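Local structure of putative periplasmic protein (Salmonella enterica, 3OE3) at residues A30-S35 / A52-I57. The protein probably protects the bacterium from host defence by binding and inhibiting C-type lysozyme in the periplasm. Sequence-based numbering, arbitrary orientation.
Sequences AYAIIS and ANYEAI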
loop_
_atom_site.group_PDB
_atom_site.type_symbol
_atom_site.label_atom_id
_atom_site.label_comp_id
_atom_site.label_asym_id
_atom_site.label_seq_id
_atom_site.Cartn_x
_atom_site.Cartn_y
_atom_site.Cartn_z
ATOM N N ALA C 30 -6.011 11.048 5.901
ATOM C CA ALA C 30 -5.582 10.659 4.553
ATOM C C ALA C 30 -4.165 10.123 4.521
ATOM O O ALA C 30 -3.253 10.711 5.104
ATOM C CB ALA C 30 -5.713 11.848 3.585
ATOM N N TYR C 31 -3.992 9.003 3.819
ATOM C CA TYR C 31 -2.687 8.379 3.636
ATOM C C TYR C 31 -2.589 7.931 2.190
ATOM O O TYR C 31 -3.597 7.875 1.472
ATOM C CB TYR C 31 -2.507 7.164 4.554
ATOM C CG TYR C 31 -2.820 7.439 6.007
ATOM C CD1 TYR C 31 -4.114 7.288 6.492
ATOM C CD2 TYR C 31 -1.829 7.813 6.899
ATOM C CE1 TYR C 31 -4.412 7.535 7.818
ATOM C CE2 TYR C 31 -2.121 8.053 8.239
ATOM C CZ TYR C 31 -3.416 7.915 8.687
ATOM O OH TYR C 31 -3.750 8.140 10.014
ATOM N N ALA C 32 -1.374 7.604 1.763
ATOM C CA ALA C 32 -1.157 7.047 0.435
ATOM C C ALA C 32 -0.109 5.965 0.536
ATOM O O ALA C 32 0.726 5.988 1.430
ATOM C CB ALA C 32 -0.699 8.137 -0.532
ATOM N N ILE C 33 -0.149 5.002 -0.380
ATOM C CA ILE C 33 0.917 4.017 -0.456
ATOM C C ILE C 33 1.358 3.902 -1.900
ATOM O O ILE C 33 0.532 3.764 -2.798
ATOM C CB ILE C 33 0.483 2.615 0.009
ATOM C CG1 ILE C 33 -0.184 2.662 1.387
ATOM C CG2 ILE C 33 1.701 1.682 0.065
ATOM C CD1 ILE C 33 -0.971 1.405 1.679
ATOM N N ILE C 34 2.666 3.980 -2.108
ATOM C CA ILE C 34 3.256 3.780 -3.437
ATOM C C ILE C 34 4.250 2.630 -3.382
ATOM O O ILE C 34 4.640 2.200 -2.305
ATOM C CB ILE C 34 3.955 5.065 -3.953
ATOM C CG1 ILE C 34 5.113 5.458 -3.039
ATOM C CG2 ILE C 34 2.937 6.196 -4.115
ATOM C CD1 ILE C 34 6.021 6.593 -3.621
ATOM N N SER C 35 4.641 2.112 -4.543
ATOM C CA SER C 35 5.632 1.057 -4.614
ATOM C C SER C 35 6.811 1.578 -5.432
ATOM O O SER C 35 6.638 1.988 -6.577
ATOM C CB SER C 35 5.015 -0.181 -5.273
ATOM O OG SER C 35 5.947 -1.235 -5.393
ATOM N N ALA C 52 -3.361 17.877 -2.548
ATOM C CA ALA C 52 -3.099 16.798 -1.612
ATOM C C ALA C 52 -1.682 16.274 -1.808
ATOM O O ALA C 52 -1.380 15.614 -2.800
ATOM C CB ALA C 52 -4.131 15.695 -1.769
ATOM N N ASN C 53 -0.820 16.592 -0.851
ATOM C CA ASN C 53 0.595 16.300 -0.943
ATOM C C ASN C 53 1.008 15.398 0.193
ATOM O O ASN C 53 0.658 15.637 1.357
ATOM C CB ASN C 53 1.391 17.600 -0.900
ATOM C CG ASN C 53 0.889 18.609 -1.912
ATOM O OD1 ASN C 53 0.889 18.347 -3.108
ATOM N ND2 ASN C 53 0.426 19.749 -1.432
ATOM N N TYR C 54 1.747 14.349 -0.143
ATOM C CA TYR C 54 2.057 13.295 0.824
ATOM C C TYR C 54 3.555 13.133 1.011
ATOM O O TYR C 54 4.335 13.363 0.086
ATOM C CB TYR C 54 1.454 11.951 0.373
ATOM C CG TYR C 54 -0.049 11.949 0.174
ATOM C CD1 TYR C 54 -0.618 12.478 -0.990
ATOM C CD2 TYR C 54 -0.909 11.421 1.146
ATOM C CE1 TYR C 54 -1.990 12.486 -1.178
ATOM C CE2 TYR C 54 -2.287 11.426 0.953
ATOM C CZ TYR C 54 -2.816 11.956 -0.207
ATOM O OH TYR C 54 -4.180 11.954 -0.406
ATOM N N GLU C 55 3.954 12.714 2.207
ATOM C CA GLU C 55 5.354 12.408 2.482
ATOM C C GLU C 55 5.481 11.050 3.151
ATOM O O GLU C 55 4.593 10.613 3.876
ATOM C CB GLU C 55 5.996 13.492 3.359
ATOM C CG GLU C 55 5.437 13.556 4.764
ATOM C CD GLU C 55 6.209 14.515 5.674
ATOM O OE1 GLU C 55 7.315 14.960 5.293
ATOM O OE2 GLU C 55 5.705 14.809 6.776
ATOM N N ALA C 56 6.595 10.375 2.904
ATOM C CA ALA C 56 6.827 9.077 3.526
ATOM C C ALA C 56 6.855 9.215 5.039
ATOM O O ALA C 56 7.441 10.157 5.581
ATOM C CB ALA C 56 8.144 8.478 3.015
ATOM N N ILE C 57 6.197 8.277 5.711
ATOM C CA ILE C 57 6.162 8.244 7.168
ATOM C C ILE C 57 7.524 7.855 7.736
ATOM O O ILE C 57 7.923 8.343 8.795
ATOM C CB ILE C 57 5.063 7.295 7.651
ATOM C CG1 ILE C 57 3.716 7.855 7.195
ATOM C CG2 ILE C 57 5.099 7.148 9.164
ATOM C CD1 ILE C 57 2.585 6.930 7.367
HETATM O O HOH W 1 -5.601 9.915 0.813
#
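The phenol oxygen of Y54 and the backbone carbonyl of Y31 are joined through one water, which lies 2.8 Å from Y54 OH and 2.9 Å from Y31 O, where the carbonyl can only accept. Both residues belong to the closed antiparallel eight-stranded barrel of this MliC-family inhibitor. Strands 30-35 and 52-56 are not sheet neighbours: strand 39-45 runs between them, and their segment axes make an angle of 61° with a closest approach of 7.6 Å. A long side chain suits this gap, and tyrosine brings a flat, largely apolar ring for the buried contact and a hydroxyl for the water. With CG anti to its carbonyl carbon (chi1 -58°), Y54 lays this ring across the inner surface of strand 30-35. There the methyl of A32 sits over one face in a CH-pi contact, its CB 3.9 Å from the ring centroid and 20° off the normal, displaced toward the CD2 rim. Alanine suits both positions that face strand 52-56, since a small methyl leaves room for the ring; A30 CB is 4.3 Å from Y54 CE2, and A30 C lies at the edge of that ring, near its plane. M43 and L45 of the intervening strand and L65 of strand 64-68 also pack on Y54, placing it in the apolar core. Y31, whose CB points away from strand 52-56, instead turns its phenol to the dimer interface, hydrogen-bonding E4 of the second subunit. Its main chain still meets the Y54 ring obliquely, Y31 C lying 3.7 Å from Y54 CE2.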